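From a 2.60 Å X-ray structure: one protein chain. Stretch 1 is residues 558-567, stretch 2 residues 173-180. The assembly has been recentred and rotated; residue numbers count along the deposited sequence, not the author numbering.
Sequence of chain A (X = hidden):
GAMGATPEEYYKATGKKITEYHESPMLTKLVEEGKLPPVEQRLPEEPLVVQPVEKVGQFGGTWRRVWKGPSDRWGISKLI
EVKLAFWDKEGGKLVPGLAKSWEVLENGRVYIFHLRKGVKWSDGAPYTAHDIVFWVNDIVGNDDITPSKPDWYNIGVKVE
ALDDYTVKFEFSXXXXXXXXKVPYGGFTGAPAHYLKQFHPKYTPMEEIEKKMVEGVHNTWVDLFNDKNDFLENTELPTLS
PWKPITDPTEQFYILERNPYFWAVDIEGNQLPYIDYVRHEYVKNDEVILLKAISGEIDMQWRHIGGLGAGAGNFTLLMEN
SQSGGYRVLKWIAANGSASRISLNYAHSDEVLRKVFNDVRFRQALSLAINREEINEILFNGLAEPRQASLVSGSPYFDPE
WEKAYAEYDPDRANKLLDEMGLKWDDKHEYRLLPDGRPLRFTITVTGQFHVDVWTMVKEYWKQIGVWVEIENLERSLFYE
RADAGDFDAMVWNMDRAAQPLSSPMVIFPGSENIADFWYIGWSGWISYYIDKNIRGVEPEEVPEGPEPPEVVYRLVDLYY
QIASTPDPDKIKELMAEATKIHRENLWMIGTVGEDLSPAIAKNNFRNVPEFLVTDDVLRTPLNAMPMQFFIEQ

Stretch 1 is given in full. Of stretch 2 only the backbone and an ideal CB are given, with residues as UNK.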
ATOM      1  N   LEU A 558     -10.640   6.175 -19.113  1.00 73.20           N
ATOM      2  CA  LEU A 558      -9.625   6.799 -18.273  1.00 74.50           C
ATOM      3  C   LEU A 558      -8.611   5.778 -17.773  1.00 74.90           C
ATOM      4  O   LEU A 558      -7.403   5.996 -17.889  1.00 76.33           O
ATOM      5  CB  LEU A 558     -10.269   7.517 -17.081  1.00 75.81           C
ATOM      6  CG  LEU A 558     -11.109   8.767 -17.374  1.00 77.23           C
ATOM      7  CD1 LEU A 558     -11.577   9.399 -16.072  1.00 78.63           C
ATOM      8  CD2 LEU A 558     -10.338   9.787 -18.199  1.00 76.64           C
ATOM      9  N   TYR A 559      -9.096   4.662 -17.228  1.00 71.66           N
ATOM     10  CA  TYR A 559      -8.190   3.651 -16.692  1.00 69.36           C
ATOM     11  C   TYR A 559      -7.232   3.127 -17.749  1.00 69.61           C
ATOM     12  O   TYR A 559      -6.035   3.007 -17.499  1.00 73.49           O
ATOM     13  CB  TYR A 559      -8.929   2.460 -16.082  1.00 67.91           C
ATOM     14  CG  TYR A 559      -7.945   1.420 -15.607  1.00 63.70           C
ATOM     15  CD1 TYR A 559      -7.235   1.603 -14.424  1.00 61.77           C
ATOM     16  CD2 TYR A 559      -7.670   0.293 -16.373  1.00 61.63           C
ATOM     17  CE1 TYR A 559      -6.304   0.675 -14.002  1.00 59.55           C
ATOM     18  CE2 TYR A 559      -6.742  -0.638 -15.958  1.00 60.52           C
ATOM     19  CZ  TYR A 559      -6.060  -0.441 -14.773  1.00 60.16           C
ATOM     20  OH  TYR A 559      -5.137  -1.368 -14.359  1.00 60.10           O
ATOM     21  N   TYR A 560      -7.759   2.803 -18.925  1.00 70.36           N
ATOM     22  CA  TYR A 560      -6.931   2.204 -19.971  1.00 73.05           C
ATOM     23  C   TYR A 560      -5.964   3.198 -20.610  1.00 71.78           C
ATOM     24  O   TYR A 560      -4.958   2.805 -21.206  1.00 67.19           O
ATOM     25  CB  TYR A 560      -7.796   1.472 -20.999  1.00 74.88           C
ATOM     26  CG  TYR A 560      -8.159   0.100 -20.493  1.00 76.17           C
ATOM     27  CD1 TYR A 560      -9.290  -0.102 -19.706  1.00 77.45           C
ATOM     28  CD2 TYR A 560      -7.331  -0.985 -20.743  1.00 77.67           C
ATOM     29  CE1 TYR A 560      -9.602  -1.359 -19.214  1.00 77.49           C
ATOM     30  CE2 TYR A 560      -7.635  -2.244 -20.257  1.00 79.39           C
ATOM     31  CZ  TYR A 560      -8.768  -2.426 -19.496  1.00 78.84           C
ATOM     32  OH  TYR A 560      -9.055  -3.680 -19.019  1.00 83.76           O
ATOM     33  N   GLN A 561      -6.264   4.484 -20.457  1.00 75.17           N
ATOM     34  CA  GLN A 561      -5.297   5.530 -20.758  1.00 79.30           C
ATOM     35  C   GLN A 561      -4.200   5.513 -19.712  1.00 74.67           C
ATOM     36  O   GLN A 561      -3.016   5.466 -20.049  1.00 77.95           O
ATOM     37  CB  GLN A 561      -5.957   6.909 -20.788  1.00 85.52           C
ATOM     38  CG  GLN A 561      -6.650   7.231 -22.099  1.00 91.36           C
ATOM     39  CD  GLN A 561      -7.136   8.665 -22.149  1.00 97.20           C
ATOM     40  OE1 GLN A 561      -8.199   8.991 -21.613  1.00 99.36           O
ATOM     41  NE2 GLN A 561      -6.358   9.536 -22.792  1.00 99.56           N
ATOM     42  N   ILE A 562      -4.601   5.535 -18.446  1.00 68.94           N
ATOM     43  CA  ILE A 562      -3.647   5.538 -17.343  1.00 68.57           C
ATOM     44  C   ILE A 562      -2.710   4.336 -17.437  1.00 69.86           C
ATOM     45  O   ILE A 562      -1.512   4.453 -17.190  1.00 68.88           O
ATOM     46  CB  ILE A 562      -4.359   5.543 -15.976  1.00 68.08           C
ATOM     47  CG1 ILE A 562      -5.064   6.887 -15.754  1.00 68.57           C
ATOM     48  CG2 ILE A 562      -3.357   5.300 -14.855  1.00 69.14           C
ATOM     49  CD1 ILE A 562      -5.951   6.936 -14.528  1.00 67.83           C
ATOM     50  N   ALA A 563      -3.266   3.187 -17.815  1.00 71.69           N
ATOM     51  CA  ALA A 563      -2.499   1.948 -17.941  1.00 72.74           C
ATOM     52  C   ALA A 563      -1.407   2.010 -19.002  1.00 74.85           C
ATOM     53  O   ALA A 563      -0.406   1.300 -18.902  1.00 75.79           O
ATOM     54  CB  ALA A 563      -3.436   0.787 -18.242  1.00 72.41           C
ATOM     55  N   SER A 564      -1.610   2.841 -20.019  1.00 77.93           N
ATOM     56  CA  SER A 564      -0.703   2.913 -21.165  1.00 82.89           C
ATOM     57  C   SER A 564       0.309   4.066 -21.106  1.00 86.28           C
ATOM     58  O   SER A 564       1.345   4.010 -21.776  1.00 88.23           O
ATOM     59  CB  SER A 564      -1.523   3.036 -22.446  1.00 82.22           C
ATOM     60  OG  SER A 564      -2.440   4.107 -22.338  1.00 81.41           O
ATOM     61  N   THR A 565       0.012   5.100 -20.320  1.00 85.55           N
ATOM     62  CA  THR A 565       0.885   6.278 -20.242  1.00 88.09           C
ATOM     63  C   THR A 565       1.817   6.217 -19.006  1.00 88.47           C
ATOM     64  O   THR A 565       1.363   5.918 -17.904  1.00 82.41           O
ATOM     65  CB  THR A 565       0.067   7.599 -20.297  1.00 88.27           C
ATOM     66  OG1 THR A 565       0.959   8.717 -20.378  1.00 90.84           O
ATOM     67  CG2 THR A 565      -0.855   7.769 -19.086  1.00 86.81           C
ATOM     68  N   PRO A 566       3.131   6.480 -19.196  1.00 92.74           N
ATOM     69  CA  PRO A 566       4.117   6.387 -18.102  1.00 92.04           C
ATOM     70  C   PRO A 566       4.357   7.657 -17.261  1.00 91.81           C
ATOM     71  O   PRO A 566       4.541   7.551 -16.046  1.00 85.13           O
ATOM     72  CB  PRO A 566       5.400   6.020 -18.842  1.00 92.96           C
ATOM     73  CG  PRO A 566       5.260   6.685 -20.168  1.00 94.14           C
ATOM     74  CD  PRO A 566       3.792   6.672 -20.503  1.00 92.64           C
ATOM     75  N   ASP A 567       4.376   8.834 -17.891  1.00 93.37           N
ATOM     76  CA  ASP A 567       4.748  10.074 -17.181  1.00 98.79           C
ATOM     77  C   ASP A 567       3.691  10.491 -16.144  1.00 97.02           C
ATOM     78  O   ASP A 567       2.528  10.691 -16.499  1.00 97.58           O
ATOM     79  CB  ASP A 567       5.033  11.225 -18.165  1.00101.35           C
ATOM     80  CG  ASP A 567       3.829  11.592 -19.019  1.00102.59           C
ATOM     81  OD1 ASP A 567       3.327  10.711 -19.751  1.00104.06           O
ATOM     82  OD2 ASP A 567       3.393  12.761 -18.963  1.00100.93           O
ATOM     83  N   UNK A 173       4.563  -4.802 -26.144  1.00 96.94           N
ATOM     84  CA  UNK A 173       3.580  -3.699 -26.087  1.00102.07           C
ATOM     85  C   UNK A 173       3.931  -2.672 -24.999  1.00103.25           C
ATOM     86  O   UNK A 173       4.849  -2.894 -24.204  1.00105.78           O
ATOM     87  CB  UNK A 173       2.179  -4.258 -25.831  1.00102.07           C
ATOM     88  N   UNK A 174       3.193  -1.544 -24.955  1.00102.20           N
ATOM     89  CA  UNK A 174       3.419  -0.616 -23.859  1.00100.82           C
ATOM     90  C   UNK A 174       2.841  -1.095 -22.535  1.00 97.22           C
ATOM     91  O   UNK A 174       1.942  -1.937 -22.509  1.00 93.76           O
ATOM     92  CB  UNK A 174       2.823   0.748 -24.211  1.00100.82           C
ATOM     93  N   UNK A 175       3.373  -0.541 -21.447  1.00 94.20           N
ATOM     94  CA  UNK A 175       3.008  -0.957 -20.099  1.00 89.11           C
ATOM     95  C   UNK A 175       3.434   0.100 -19.081  1.00 87.02           C
ATOM     96  O   UNK A 175       4.422  -0.064 -18.363  1.00 86.06           O
ATOM     97  CB  UNK A 175       3.644  -2.308 -19.764  1.00 89.11           C
ATOM     98  N   UNK A 176       2.674   1.190 -19.035  1.00 85.43           N
ATOM     99  CA  UNK A 176       2.972   2.322 -18.156  1.00 81.86           C
ATOM    100  C   UNK A 176       2.871   2.003 -16.678  1.00 76.94           C
ATOM    101  O   UNK A 176       3.538   2.629 -15.862  1.00 77.17           O
ATOM    102  CB  UNK A 176       2.028   3.482 -18.477  1.00 81.86           C
ATOM    103  N   UNK A 177       2.044   1.019 -16.335  1.00 75.08           N
ATOM    104  CA  UNK A 177       1.836   0.625 -14.944  1.00 75.17           C
ATOM    105  C   UNK A 177       3.090   0.096 -14.265  1.00 72.91           C
ATOM    106  O   UNK A 177       3.157   0.064 -13.041  1.00 74.75           O
ATOM    107  CB  UNK A 177       0.739  -0.439 -14.871  1.00 75.17           C
ATOM    108  N   UNK A 178       4.071  -0.333 -15.052  1.00 69.89           N
ATOM    109  CA  UNK A 178       5.280  -0.930 -14.502  1.00 66.85           C
ATOM    110  C   UNK A 178       5.992  -0.020 -13.512  1.00 64.52           C
ATOM    111  O   UNK A 178       6.539  -0.497 -12.522  1.00 64.50           O
ATOM    112  CB  UNK A 178       6.237  -1.299 -15.637  1.00 66.85           C
ATOM    113  N   UNK A 179       5.989   1.283 -13.773  1.00 62.90           N
ATOM    114  CA  UNK A 179       6.622   2.231 -12.861  1.00 63.45           C
ATOM    115  C   UNK A 179       6.065   2.134 -11.447  1.00 62.11           C
ATOM    116  O   UNK A 179       6.791   2.367 -10.488  1.00 63.57           O
ATOM    117  CB  UNK A 179       6.448   3.658 -13.386  1.00 63.45           C
ATOM    118  N   UNK A 180       4.786   1.797 -11.322  1.00 58.80           N
ATOM    119  CA  UNK A 180       4.155   1.632 -10.011  1.00 59.31           C
ATOM    120  C   UNK A 180       4.472   0.291  -9.350  1.00 56.65           C
ATOM    121  O   UNK A 180       4.187   0.098  -8.173  1.00 56.89           O
ATOM    122  CB  UNK A 180       2.639   1.781 -10.150  1.00 59.31           C
TER

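Position 173 has a positive phi of 80° and no atom of stretch 1 within 5.5 Å of its ideal CB. Stretch 1 sets no limit here; glycine would suit the phi, and a long polar chain would also fit the open space. The residue is Lys 173, which makes no contact with stretch 1.

At position 174, CA-to-CB points toward stretch 1, and the ideal CB lies 4.3 Å from Ser 564 O. Phi/psi of -75/159 is extended and compatible with proline, but alanine or another small residue would do as well. The deposited Pro 174 brings its CB to 4.4 Å from Ser 564 O, a modest contact.

Position 175 points away, its ideal CB 5.5 Å from Ala 563 O, so stretch 1 hardly restricts the side chain, and large or aromatic residues are possible. It is Tyr 175, whose backbone C lies 4.0 Å from Ala 563 O.

Position 176 is the most constrained. Its CB direction runs into stretch 1: an ideal CB would sit 2.6 Å from Thr 565 O, a clash, and 3.2 Å from Ser 564 C. Phi/psi of -65/-27 is open to any residue, so the argument for glycine is steric rather than conformational. Gly 176 lets the backbones close to 4.2 Å between its CA and Pro 566 CA, and its N donates a weak hydrogen bond to Ala 563 O (3.1 Å, N-H...O angle 126°).

At position 177, CB points sideways, 4.5 Å from Ala 563 O, with Ala 563 CB and the Tyr 559 ring within reach of a longer chain. Leucine, isoleucine or methionine would suit this apolar surface. Leu 177 (chi1 m, chi2 t) sets its CG 4.2 Å from Ala 563 CB and its CD1 3.6 Å from Tyr 559 OH, approaching that ring obliquely. CD2 takes a different course, 4.3 Å from Ile 562 O.

Position 178 is out of reach, so stretch 1 leaves its choice open; Phe 178 makes no contact across the stretches.

Position 179 points toward stretch 1, with its ideal CB 5.1 Å from Pro 566 O. That gap leaves room for a branched or flexible aliphatic chain to pack on the proline. Leu 179 (chi1 m, chi2 t) fills it, with CD1 4.3 Å from Pro 566 CB and 3.4 Å from Pro 566 O.

Position 180 has nothing within 5.5 Å of its ideal CB, and many residues would serve. Leu 180 remains 6.2 Å or more from stretch 1, while its N bonds to Leu 177 O at 2.9 Å.

Stretch 2 (173-180) KPYGLFLL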
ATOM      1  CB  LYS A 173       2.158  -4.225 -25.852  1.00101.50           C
ATOM      2  CG  LYS A 173       1.776  -4.384 -24.383  1.00100.54           C
ATOM      3  CD  LYS A 173       0.813  -5.534 -24.168  1.00100.31           C
ATOM      4  CE  LYS A 173      -0.068  -5.254 -22.971  1.00100.69           C
ATOM      5  NZ  LYS A 173      -0.781  -6.478 -22.529  1.00102.35           N
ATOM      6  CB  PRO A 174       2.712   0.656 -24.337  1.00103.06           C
ATOM      7  CG  PRO A 174       2.777   0.556 -25.824  1.00102.99           C
ATOM      8  CD  PRO A 174       2.429  -0.890 -26.031  1.00103.35           C
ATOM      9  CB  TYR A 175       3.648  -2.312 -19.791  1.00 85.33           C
ATOM     10  CG  TYR A 175       3.256  -2.916 -18.464  1.00 84.23           C
ATOM     11  CD1 TYR A 175       1.947  -2.839 -17.991  1.00 85.37           C
ATOM     12  CD2 TYR A 175       4.193  -3.597 -17.693  1.00 84.87           C
ATOM     13  CE1 TYR A 175       1.591  -3.409 -16.778  1.00 86.75           C
ATOM     14  CE2 TYR A 175       3.847  -4.168 -16.480  1.00 85.57           C
ATOM     15  CZ  TYR A 175       2.548  -4.072 -16.026  1.00 85.87           C
ATOM     16  OH  TYR A 175       2.209  -4.644 -14.825  1.00 84.93           O
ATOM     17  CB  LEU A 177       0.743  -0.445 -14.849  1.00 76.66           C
ATOM     18  CG  LEU A 177      -0.684  -0.026 -15.214  1.00 78.54           C
ATOM     19  CD1 LEU A 177      -1.640  -1.203 -15.023  1.00 75.44           C
ATOM     20  CD2 LEU A 177      -1.139   1.187 -14.403  1.00 77.52           C
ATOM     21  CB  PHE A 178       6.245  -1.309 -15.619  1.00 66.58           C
ATOM     22  CG  PHE A 178       7.532  -1.902 -15.122  1.00 65.81           C
ATOM     23  CD1 PHE A 178       7.531  -3.112 -14.446  1.00 63.69           C
ATOM     24  CD2 PHE A 178       8.743  -1.243 -15.319  1.00 64.98           C
ATOM     25  CE1 PHE A 178       8.710  -3.663 -13.982  1.00 63.70           C
ATOM     26  CE2 PHE A 178       9.925  -1.789 -14.859  1.00 62.66           C
ATOM     27  CZ  PHE A 178       9.909  -3.002 -14.191  1.00 63.80           C
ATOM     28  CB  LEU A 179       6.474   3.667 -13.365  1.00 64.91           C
ATOM     29  CG  LEU A 179       7.348   4.074 -14.548  1.00 67.52           C
ATOM     30  CD1 LEU A 179       7.068   5.530 -14.884  1.00 70.14           C
ATOM     31  CD2 LEU A 179       8.833   3.871 -14.278  1.00 66.00           C
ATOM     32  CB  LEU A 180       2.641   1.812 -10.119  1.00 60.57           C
ATOM     33  CG  LEU A 180       2.152   3.261 -10.155  1.00 62.89           C
ATOM     34  CD1 LEU A 180       2.861   4.118 -11.198  1.00 63.03           C
ATOM     35  CD2 LEU A 180       0.655   3.250 -10.397  1.00 63.84           C
TER
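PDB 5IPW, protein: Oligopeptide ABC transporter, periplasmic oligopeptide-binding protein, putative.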